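Side-chain contacts in NADH-rubredoxin oxidoreductase (Clostridium acetobutylicum, PDB 3KLJ), which passes electrons from NADH through its bound FAD to rubredoxin, serving dioxygen scavenging in an obligate anaerobe: residues Phe150-Gly155 with Ser209-Met214; Lys195-Arg200 with Thr332-Tyr337; His252-Thr255 with Ile260-Cys263. All coordinates share one frame; numbering follows the deposited sequence.

Interaction 1 (Phe150-Gly155 with Ser209-Met214)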
loop_
_atom_site.group_PDB
_atom_site.type_symbol
_atom_site.label_atom_id
_atom_site.label_comp_id
_atom_site.label_asym_id
_atom_site.label_seq_id
_atom_site.Cartn_x
_atom_site.Cartn_y
_atom_site.Cartn_z
ATOM N N PHE A 150 -17.066 -12.039 -4.370
ATOM C CA PHE A 150 -16.085 -12.596 -5.296
ATOM C C PHE A 150 -14.986 -11.561 -5.492
ATOM O O PHE A 150 -15.237 -10.478 -6.037
ATOM C CB PHE A 150 -16.747 -12.985 -6.626
ATOM C CG PHE A 150 -15.827 -13.697 -7.588
ATOM C CD1 PHE A 150 -15.179 -14.882 -7.222
ATOM C CD2 PHE A 150 -15.633 -13.202 -8.873
ATOM C CE1 PHE A 150 -14.333 -15.541 -8.113
ATOM C CE2 PHE A 150 -14.792 -13.853 -9.772
ATOM C CZ PHE A 150 -14.141 -15.027 -9.389
ATOM N N ILE A 151 -13.783 -11.884 -5.013
ATOM C CA ILE A 151 -12.652 -10.971 -5.089
ATOM C C ILE A 151 -11.753 -11.318 -6.275
ATOM O O ILE A 151 -11.199 -12.415 -6.350
ATOM C CB ILE A 151 -11.836 -10.930 -3.755
ATOM C CG1 ILE A 151 -12.695 -10.367 -2.621
ATOM C CG2 ILE A 151 -10.581 -10.062 -3.889
ATOM C CD1 ILE A 151 -13.215 -11.395 -1.666
ATOM N N ILE A 152 -11.627 -10.376 -7.203
ATOM C CA ILE A 152 -10.766 -10.533 -8.370
ATOM C C ILE A 152 -9.420 -9.853 -8.111
ATOM O O ILE A 152 -9.367 -8.654 -7.793
ATOM C CB ILE A 152 -11.444 -9.956 -9.649
ATOM C CG1 ILE A 152 -12.628 -10.847 -10.064
ATOM C CG2 ILE A 152 -10.424 -9.799 -10.783
ATOM C CD1 ILE A 152 -13.431 -10.334 -11.228
ATOM N N GLY A 153 -8.336 -10.613 -8.253
ATOM C CA GLY A 153 -6.989 -10.087 -8.012
ATOM C C GLY A 153 -6.195 -10.990 -7.095
ATOM O O GLY A 153 -6.706 -11.456 -6.074
ATOM N N GLY A 154 -4.937 -11.234 -7.448
ATOM C CA GLY A 154 -4.164 -12.301 -6.817
ATOM C C GLY A 154 -3.246 -11.935 -5.672
ATOM O O GLY A 154 -2.428 -12.764 -5.260
ATOM N N GLY A 155 -3.382 -10.706 -5.160
ATOM C CA GLY A 155 -2.452 -10.150 -4.174
ATOM C C GLY A 155 -2.865 -10.252 -2.717
ATOM O O GLY A 155 -3.920 -10.787 -2.385
ATOM N N SER A 209 -8.479 -18.057 -14.375
ATOM C CA SER A 209 -9.905 -17.760 -14.550
ATOM C C SER A 209 -10.209 -17.031 -15.845
ATOM O O SER A 209 -9.447 -16.163 -16.271
ATOM C CB SER A 209 -10.438 -16.934 -13.376
ATOM O OG SER A 209 -10.177 -17.576 -12.140
ATOM N N ASN A 210 -11.328 -17.407 -16.463
ATOM C CA ASN A 210 -11.962 -16.608 -17.507
ATOM C C ASN A 210 -13.293 -16.109 -16.950
ATOM O O ASN A 210 -14.250 -16.883 -16.806
ATOM C CB ASN A 210 -12.175 -17.425 -18.793
ATOM C CG ASN A 210 -12.694 -16.579 -19.960
ATOM O OD1 ASN A 210 -13.012 -15.393 -19.811
ATOM N ND2 ASN A 210 -12.784 -17.197 -21.134
ATOM N N PHE A 211 -13.335 -14.818 -16.616
ATOM C CA PHE A 211 -14.482 -14.233 -15.919
ATOM C C PHE A 211 -15.773 -14.191 -16.740
ATOM O O PHE A 211 -16.862 -14.151 -16.165
ATOM C CB PHE A 211 -14.132 -12.856 -15.343
ATOM C CG PHE A 211 -12.991 -12.897 -14.367
ATOM C CD1 PHE A 211 -11.830 -12.172 -14.602
ATOM C CD2 PHE A 211 -13.061 -13.701 -13.228
ATOM C CE1 PHE A 211 -10.767 -12.225 -13.702
ATOM C CE2 PHE A 211 -11.996 -13.771 -12.327
ATOM C CZ PHE A 211 -10.851 -13.036 -12.564
ATOM N N GLU A 212 -15.640 -14.222 -18.067
ATOM C CA GLU A 212 -16.789 -14.348 -18.974
ATOM C C GLU A 212 -17.510 -15.675 -18.751
ATOM O O GLU A 212 -18.711 -15.796 -19.011
ATOM C CB GLU A 212 -16.348 -14.268 -20.438
ATOM C CG GLU A 212 -15.930 -12.888 -20.913
ATOM C CD GLU A 212 -16.312 -12.626 -22.363
ATOM O OE1 GLU A 212 -16.620 -13.591 -23.103
ATOM O OE2 GLU A 212 -16.311 -11.446 -22.766
ATOM N N GLU A 213 -16.754 -16.661 -18.263
ATOM C CA GLU A 213 -17.251 -18.021 -18.068
ATOM C C GLU A 213 -17.667 -18.254 -16.611
ATOM O O GLU A 213 -17.962 -19.399 -16.200
ATOM C CB GLU A 213 -16.165 -19.026 -18.476
ATOM C CG GLU A 213 -15.541 -18.735 -19.844
ATOM C CD GLU A 213 -16.111 -19.600 -20.947
ATOM O OE1 GLU A 213 -16.789 -19.065 -21.857
ATOM O OE2 GLU A 213 -15.877 -20.824 -20.895
ATOM N N MET A 214 -17.678 -17.165 -15.835
ATOM C CA MET A 214 -18.014 -17.225 -14.413
ATOM C C MET A 214 -19.195 -16.307 -14.081
ATOM O O MET A 214 -19.290 -15.762 -12.969
ATOM C CB MET A 214 -16.786 -16.875 -13.565
ATOM C CG MET A 214 -15.568 -17.781 -13.825
ATOM S SD MET A 214 -14.126 -17.399 -12.803
ATOM C CE MET A 214 -14.650 -18.135 -11.254
#
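Apolar contact carries the whole meeting of Phe150 and Ile152 with Phe211 and Met214; no hydrogen bond crosses between the two segments. Its first element is a CH-pi contact. CD1 of Ile152 sits 3.8 Å from the centroid of the Phe211 ring, only 6° off the ring normal, while CG2 of the same isoleucine reaches CZ of Phe211 at 3.7 Å. The side chains approach from opposite directions, and one face of the ring takes the isoleucine.

Ring against ring, Phe211 presents CE2 and CD2 to the edge of Phe150, with CE2 of each ring 3.8 Å apart. Phe150 gets there with CG anti to its backbone N (chi1 -174°), which swings the ring off the strand toward the 3-10 segment 211-213.

The third element is Met-aromatic: SD of Met214 lies 5.3 Å from the Phe150 centroid in an oblique approach, and CE comes to 3.7 Å from CZ of Phe150. Leu217 and Ile218 of helix 215-220 add to this apolar layer. The arrangement belongs to the Rossmann-type NADH-binding domain, where strand 149-152 runs into the glycine-rich Gly153-Gly155 turn, part of a probable GxGxxG motif.

Interaction 2 (Lys195-Arg200 with Thr332-Tyr337); sequences KDKLDR and TQEDKY
Lys197 reaches from helix 188-199 to the turn at Glu334, and its ammonium group does nearly all the work. The tight part is a single short bond: NZ of Lys197 donates to O of Glu334 at 2.6 Å, with a C=O...N angle of 163°, so the donor lies almost in line with the carbonyl. The methylene next to it comes close as a consequence, CE of Lys197 standing 3.2 Å from the same Glu334 oxygen. A bend at chi2 (-62°) turns the lysine chain off its initial course, after which it runs extended to the nitrogen.

The looser side is electrostatic and wet. OE2 of Glu334 forms a salt bridge with NZ of Lys197 at 3.5 Å, a long one, made possible because the glutamate chain folds at chi2 (68°) and brings its carboxylate back toward the lysine. Glu334 therefore offers the ammonium group both its backbone carbonyl and its side chain. A water accepts the second hydrogen bond of NZ of Lys197, at 2.8 Å, and passes on a weak one to O of Gln333 at 3.4 Å, bridging helix and turn. Arg200 lies farther out, its NH1 5.2 Å from OE2 of Glu334; without touching, it would probably add to the positive field around that carboxylate.

The buried area is small, and the contact is a surface one. Lys197 belongs to the NADH-binding domain, its side chain also touching Ile312 of strand 312-317, whereas Glu334 lies in the hairpin turn between antiparallel strands 327-332 and 337-343 of the C-terminal domain. Farther back, toward the start of the helix, the Tyr337 hydroxyl hydrogen-bonds to Asp187 just ahead of it, so the strand that follows the turn is also tied to the approach to helix 188-199.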
loop_
_atom_site.group_PDB
_atom_site.type_symbol
_atom_site.label_atom_id
_atom_site.label_comp_id
_atom_site.label_asym_id
_atom_site.label_seq_id
_atom_site.Cartn_x
_atom_site.Cartn_y
_atom_site.Cartn_z
ATOM N N LYS A 195 -1.710 -21.331 -1.824
ATOM C CA LYS A 195 -3.058 -21.704 -2.287
ATOM C C LYS A 195 -3.617 -22.899 -1.497
ATOM O O LYS A 195 -4.769 -22.871 -1.072
ATOM C CB LYS A 195 -3.055 -22.031 -3.784
ATOM C CG LYS A 195 -4.451 -22.349 -4.351
ATOM C CD LYS A 195 -4.390 -23.008 -5.711
ATOM C CE LYS A 195 -5.796 -23.332 -6.223
ATOM N NZ LYS A 195 -6.543 -24.312 -5.371
ATOM N N ASP A 196 -2.791 -23.931 -1.297
ATOM C CA ASP A 196 -3.181 -25.133 -0.540
ATOM C C ASP A 196 -3.548 -24.793 0.901
ATOM O O ASP A 196 -4.604 -25.189 1.396
ATOM C CB ASP A 196 -2.062 -26.191 -0.581
ATOM C CG ASP A 196 -2.153 -27.217 0.561
ATOM O OD1 ASP A 196 -3.241 -27.778 0.807
ATOM O OD2 ASP A 196 -1.118 -27.477 1.207
ATOM N N LYS A 197 -2.662 -24.066 1.574
ATOM C CA LYS A 197 -2.882 -23.661 2.958
ATOM C C LYS A 197 -4.144 -22.794 3.103
ATOM O O LYS A 197 -4.904 -22.935 4.069
ATOM C CB LYS A 197 -1.667 -22.895 3.489
ATOM C CG LYS A 197 -0.418 -23.729 3.748
ATOM C CD LYS A 197 -0.646 -24.789 4.819
ATOM C CE LYS A 197 0.642 -25.480 5.178
ATOM N NZ LYS A 197 0.384 -26.854 5.698
ATOM N N LEU A 198 -4.359 -21.904 2.140
ATOM C CA LEU A 198 -5.562 -21.089 2.114
ATOM C C LEU A 198 -6.824 -21.886 1.777
ATOM O O LEU A 198 -7.887 -21.606 2.330
ATOM C CB LEU A 198 -5.389 -19.886 1.174
ATOM C CG LEU A 198 -4.366 -18.839 1.622
ATOM C CD1 LEU A 198 -4.134 -17.776 0.541
ATOM C CD2 LEU A 198 -4.798 -18.182 2.928
ATOM N N ASP A 199 -6.691 -22.884 0.898
ATOM C CA ASP A 199 -7.818 -23.684 0.418
ATOM C C ASP A 199 -8.351 -24.626 1.490
ATOM O O ASP A 199 -9.561 -24.845 1.579
ATOM C CB ASP A 199 -7.433 -24.499 -0.827
ATOM C CG ASP A 199 -8.654 -25.014 -1.600
ATOM O OD1 ASP A 199 -9.496 -24.185 -2.013
ATOM O OD2 ASP A 199 -8.765 -26.245 -1.806
ATOM N N ARG A 200 -7.452 -25.199 2.290
ATOM C CA ARG A 200 -7.889 -26.038 3.404
ATOM C C ARG A 200 -8.406 -25.187 4.579
ATOM O O ARG A 200 -9.062 -25.708 5.485
ATOM C CB ARG A 200 -6.811 -27.061 3.814
ATOM C CG ARG A 200 -5.657 -26.551 4.682
ATOM C CD ARG A 200 -4.544 -27.607 4.778
ATOM N NE ARG A 200 -5.066 -28.954 4.551
ATOM C CZ ARG A 200 -5.172 -29.905 5.479
ATOM N NH1 ARG A 200 -4.766 -29.688 6.726
ATOM N NH2 ARG A 200 -5.668 -31.091 5.154
ATOM N N THR A 332 10.070 -27.586 0.956
ATOM C CA THR A 332 8.654 -27.655 1.285
ATOM C C THR A 332 8.479 -28.559 2.501
ATOM O O THR A 332 8.871 -29.724 2.480
ATOM C CB THR A 332 7.813 -28.196 0.097
ATOM O OG1 THR A 332 8.011 -27.365 -1.051
ATOM C CG2 THR A 332 6.327 -28.234 0.441
ATOM N N GLN A 333 7.901 -28.003 3.559
ATOM C CA GLN A 333 7.591 -28.754 4.774
ATOM C C GLN A 333 6.105 -28.590 5.079
ATOM O O GLN A 333 5.413 -27.884 4.355
ATOM C CB GLN A 333 8.443 -28.246 5.935
ATOM C CG GLN A 333 9.944 -28.435 5.730
ATOM C CD GLN A 333 10.767 -27.762 6.807
ATOM O OE1 GLN A 333 10.427 -27.824 7.988
ATOM N NE2 GLN A 333 11.862 -27.118 6.407
ATOM N N GLU A 334 5.620 -29.241 6.135
ATOM C CA GLU A 334 4.210 -29.144 6.524
ATOM C C GLU A 334 3.838 -27.737 7.007
ATOM O O GLU A 334 2.753 -27.248 6.732
ATOM C CB GLU A 334 3.866 -30.200 7.589
ATOM C CG GLU A 334 2.373 -30.291 7.967
ATOM C CD GLU A 334 1.479 -30.838 6.847
ATOM O OE1 GLU A 334 1.823 -31.884 6.254
ATOM O OE2 GLU A 334 0.416 -30.232 6.571
ATOM N N ASP A 335 4.764 -27.093 7.706
ATOM C CA ASP A 335 4.522 -25.813 8.365
ATOM C C ASP A 335 5.114 -24.622 7.609
ATOM O O ASP A 335 4.734 -23.481 7.861
ATOM C CB ASP A 335 5.092 -25.843 9.797
ATOM C CG ASP A 335 6.453 -26.558 9.890
ATOM O OD1 ASP A 335 7.389 -26.000 10.512
ATOM O OD2 ASP A 335 6.591 -27.686 9.356
ATOM N N LYS A 336 6.053 -24.883 6.701
ATOM C CA LYS A 336 6.800 -23.798 6.070
ATOM C C LYS A 336 7.259 -24.077 4.637
ATOM O O LYS A 336 7.394 -25.224 4.229
ATOM C CB LYS A 336 7.981 -23.364 6.953
ATOM C CG LYS A 336 9.133 -24.348 7.036
ATOM C CD LYS A 336 10.234 -23.858 7.999
ATOM C CE LYS A 336 9.865 -24.137 9.457
ATOM N NZ LYS A 336 10.933 -23.715 10.402
ATOM N N TYR A 337 7.458 -23.005 3.878
ATOM C CA TYR A 337 7.987 -23.091 2.533
ATOM C C TYR A 337 9.151 -22.125 2.457
ATOM O O TYR A 337 9.065 -20.981 2.939
ATOM C CB TYR A 337 6.919 -22.741 1.471
ATOM C CG TYR A 337 7.488 -22.681 0.066
ATOM C CD1 TYR A 337 7.595 -23.839 -0.719
ATOM C CD2 TYR A 337 7.964 -21.480 -0.464
ATOM C CE1 TYR A 337 8.135 -23.796 -2.001
ATOM C CE2 TYR A 337 8.507 -21.423 -1.743
ATOM C CZ TYR A 337 8.587 -22.585 -2.509
ATOM O OH TYR A 337 9.134 -22.537 -3.771
HETATM O O HOH W 1 2.038 -28.170 3.845
#

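Interaction 3 (His252-Thr255 with Ile260-Cys263); sequences HMET and IYAC
Thr255 and Ile260 meet through a doubly gripped oxygen: O of Ile260 accepts two hydrogen bonds from the threonine. N of Thr255 donates to it at 3.0 Å, within the carbonyl plane, and OG1 of Thr255 donates at 2.9 Å from well above that plane. The hydroxyl is placed by a chi1 of 73°, which sets OG1 between the backbone N and the carbonyl carbon; the same torsion brings CG2 to 3.6 Å from C of Tyr261. A second backbone bond, N of Ala262 to O of Met253 at 3.0 Å, completes the bridge.

The two backbone bonds flank Glu254 and Tyr261, the pattern of a non-hydrogen-bonded antiparallel pair, although the segments as a whole run 115° apart. On this pair the side chains lie alongside each other and point the same way: CG of Glu254 rests 3.6 Å from CE2 of Tyr261, with carboxylate and ring planes 39° apart. The edge of the tyrosine ring also meets O of His252 in its plane, CD2 of Tyr261 being 3.8 Å from that oxygen.

In the next shell, Thr255 OG1 is bonded to N of Ile257 and the imidazole ND1 of His252 to O of Ala296. Met253 packs on Gln283 and Ala287 of helix 277-291, while Ala262 meets Ile247 and Val249. Strand 260-262 pairs with strand 107-110 as an outermost strand of the parallel sheet in the Rossmann-type FAD-binding domain, and it leads directly toward the FAD-binding residue Asp265.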
loop_
_atom_site.group_PDB
_atom_site.type_symbol
_atom_site.label_atom_id
_atom_site.label_comp_id
_atom_site.label_asym_id
_atom_site.label_seq_id
_atom_site.Cartn_x
_atom_site.Cartn_y
_atom_site.Cartn_z
ATOM N N HIS A 252 15.339 14.816 0.850
ATOM C CA HIS A 252 14.627 15.853 1.615
ATOM C C HIS A 252 13.121 15.885 1.347
ATOM O O HIS A 252 12.416 16.755 1.849
ATOM C CB HIS A 252 15.231 17.225 1.301
ATOM C CG HIS A 252 16.698 17.297 1.553
ATOM N ND1 HIS A 252 17.245 17.133 2.809
ATOM C CD2 HIS A 252 17.737 17.513 0.713
ATOM C CE1 HIS A 252 18.561 17.246 2.729
ATOM N NE2 HIS A 252 18.881 17.474 1.468
ATOM N N MET A 253 12.643 14.943 0.535
ATOM C CA MET A 253 11.262 14.907 0.029
ATOM C C MET A 253 10.886 16.092 -0.884
ATOM O O MET A 253 9.711 16.382 -1.083
ATOM C CB MET A 253 10.242 14.706 1.167
ATOM C CG MET A 253 10.290 13.324 1.813
ATOM S SD MET A 253 10.000 12.011 0.610
ATOM C CE MET A 253 11.587 11.143 0.566
ATOM N N GLU A 254 11.894 16.756 -1.446
ATOM C CA GLU A 254 11.688 17.867 -2.388
ATOM C C GLU A 254 11.429 17.356 -3.801
ATOM O O GLU A 254 12.131 16.462 -4.273
ATOM C CB GLU A 254 12.925 18.754 -2.418
ATOM C CG GLU A 254 13.251 19.399 -1.083
ATOM C CD GLU A 254 14.568 20.137 -1.090
ATOM O OE1 GLU A 254 15.571 19.604 -1.625
ATOM O OE2 GLU A 254 14.601 21.257 -0.544
ATOM N N THR A 255 10.431 17.930 -4.475
ATOM C CA THR A 255 10.129 17.584 -5.863
ATOM C C THR A 255 11.073 18.362 -6.800
ATOM O O THR A 255 11.989 19.049 -6.340
ATOM C CB THR A 255 8.661 17.942 -6.236
ATOM O OG1 THR A 255 8.539 19.369 -6.366
ATOM C CG2 THR A 255 7.670 17.430 -5.173
ATOM N N ILE A 260 7.929 22.940 -3.368
ATOM C CA ILE A 260 6.963 21.844 -3.422
ATOM C C ILE A 260 7.595 20.505 -3.023
ATOM O O ILE A 260 8.615 20.087 -3.591
ATOM C CB ILE A 260 6.323 21.704 -4.812
ATOM C CG1 ILE A 260 5.664 23.023 -5.243
ATOM C CG2 ILE A 260 5.322 20.513 -4.806
ATOM C CD1 ILE A 260 4.920 22.939 -6.570
ATOM N N TYR A 261 6.965 19.835 -2.063
ATOM C CA TYR A 261 7.419 18.544 -1.545
ATOM C C TYR A 261 6.371 17.489 -1.846
ATOM O O TYR A 261 5.226 17.819 -2.144
ATOM C CB TYR A 261 7.614 18.597 -0.023
ATOM C CG TYR A 261 8.570 19.673 0.447
ATOM C CD1 TYR A 261 8.181 21.016 0.467
ATOM C CD2 TYR A 261 9.859 19.353 0.870
ATOM C CE1 TYR A 261 9.053 22.012 0.906
ATOM C CE2 TYR A 261 10.734 20.344 1.305
ATOM C CZ TYR A 261 10.321 21.666 1.320
ATOM O OH TYR A 261 11.173 22.653 1.743
ATOM N N ALA A 262 6.773 16.222 -1.762
ATOM C CA ALA A 262 5.839 15.103 -1.805
ATOM C C ALA A 262 6.319 13.965 -0.900
ATOM O O ALA A 262 7.499 13.880 -0.568
ATOM C CB ALA A 262 5.651 14.617 -3.236
ATOM N N CYS A 263 5.399 13.089 -0.515
ATOM C CA CYS A 263 5.678 12.062 0.496
ATOM C C CYS A 263 4.612 10.987 0.516
ATOM O O CYS A 263 3.441 11.259 0.257
ATOM C CB CYS A 263 5.779 12.690 1.893
ATOM S SG CYS A 263 4.409 13.785 2.319
#

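Followed from the N terminus, the chain first passes through the FAD-binding domain, then enters the NADH-binding domain and starts interaction 1 at strand 149-152, then reaches helix 188-199, the first half of interaction 2, before interaction 1 closes at 209-214. These two contacts therefore cross. The chain next returns to the FAD-binding domain, where interaction 3 closes a short loop with four residues between its segments, lying wholly within the long excursion that ends when 332-337 meets the helix. Interactions 1 and 3 each hold together one domain, on opposite sides of the chain's centre and about 38 Å apart between centres; interaction 2 joins the NADH-binding and C-terminal domains.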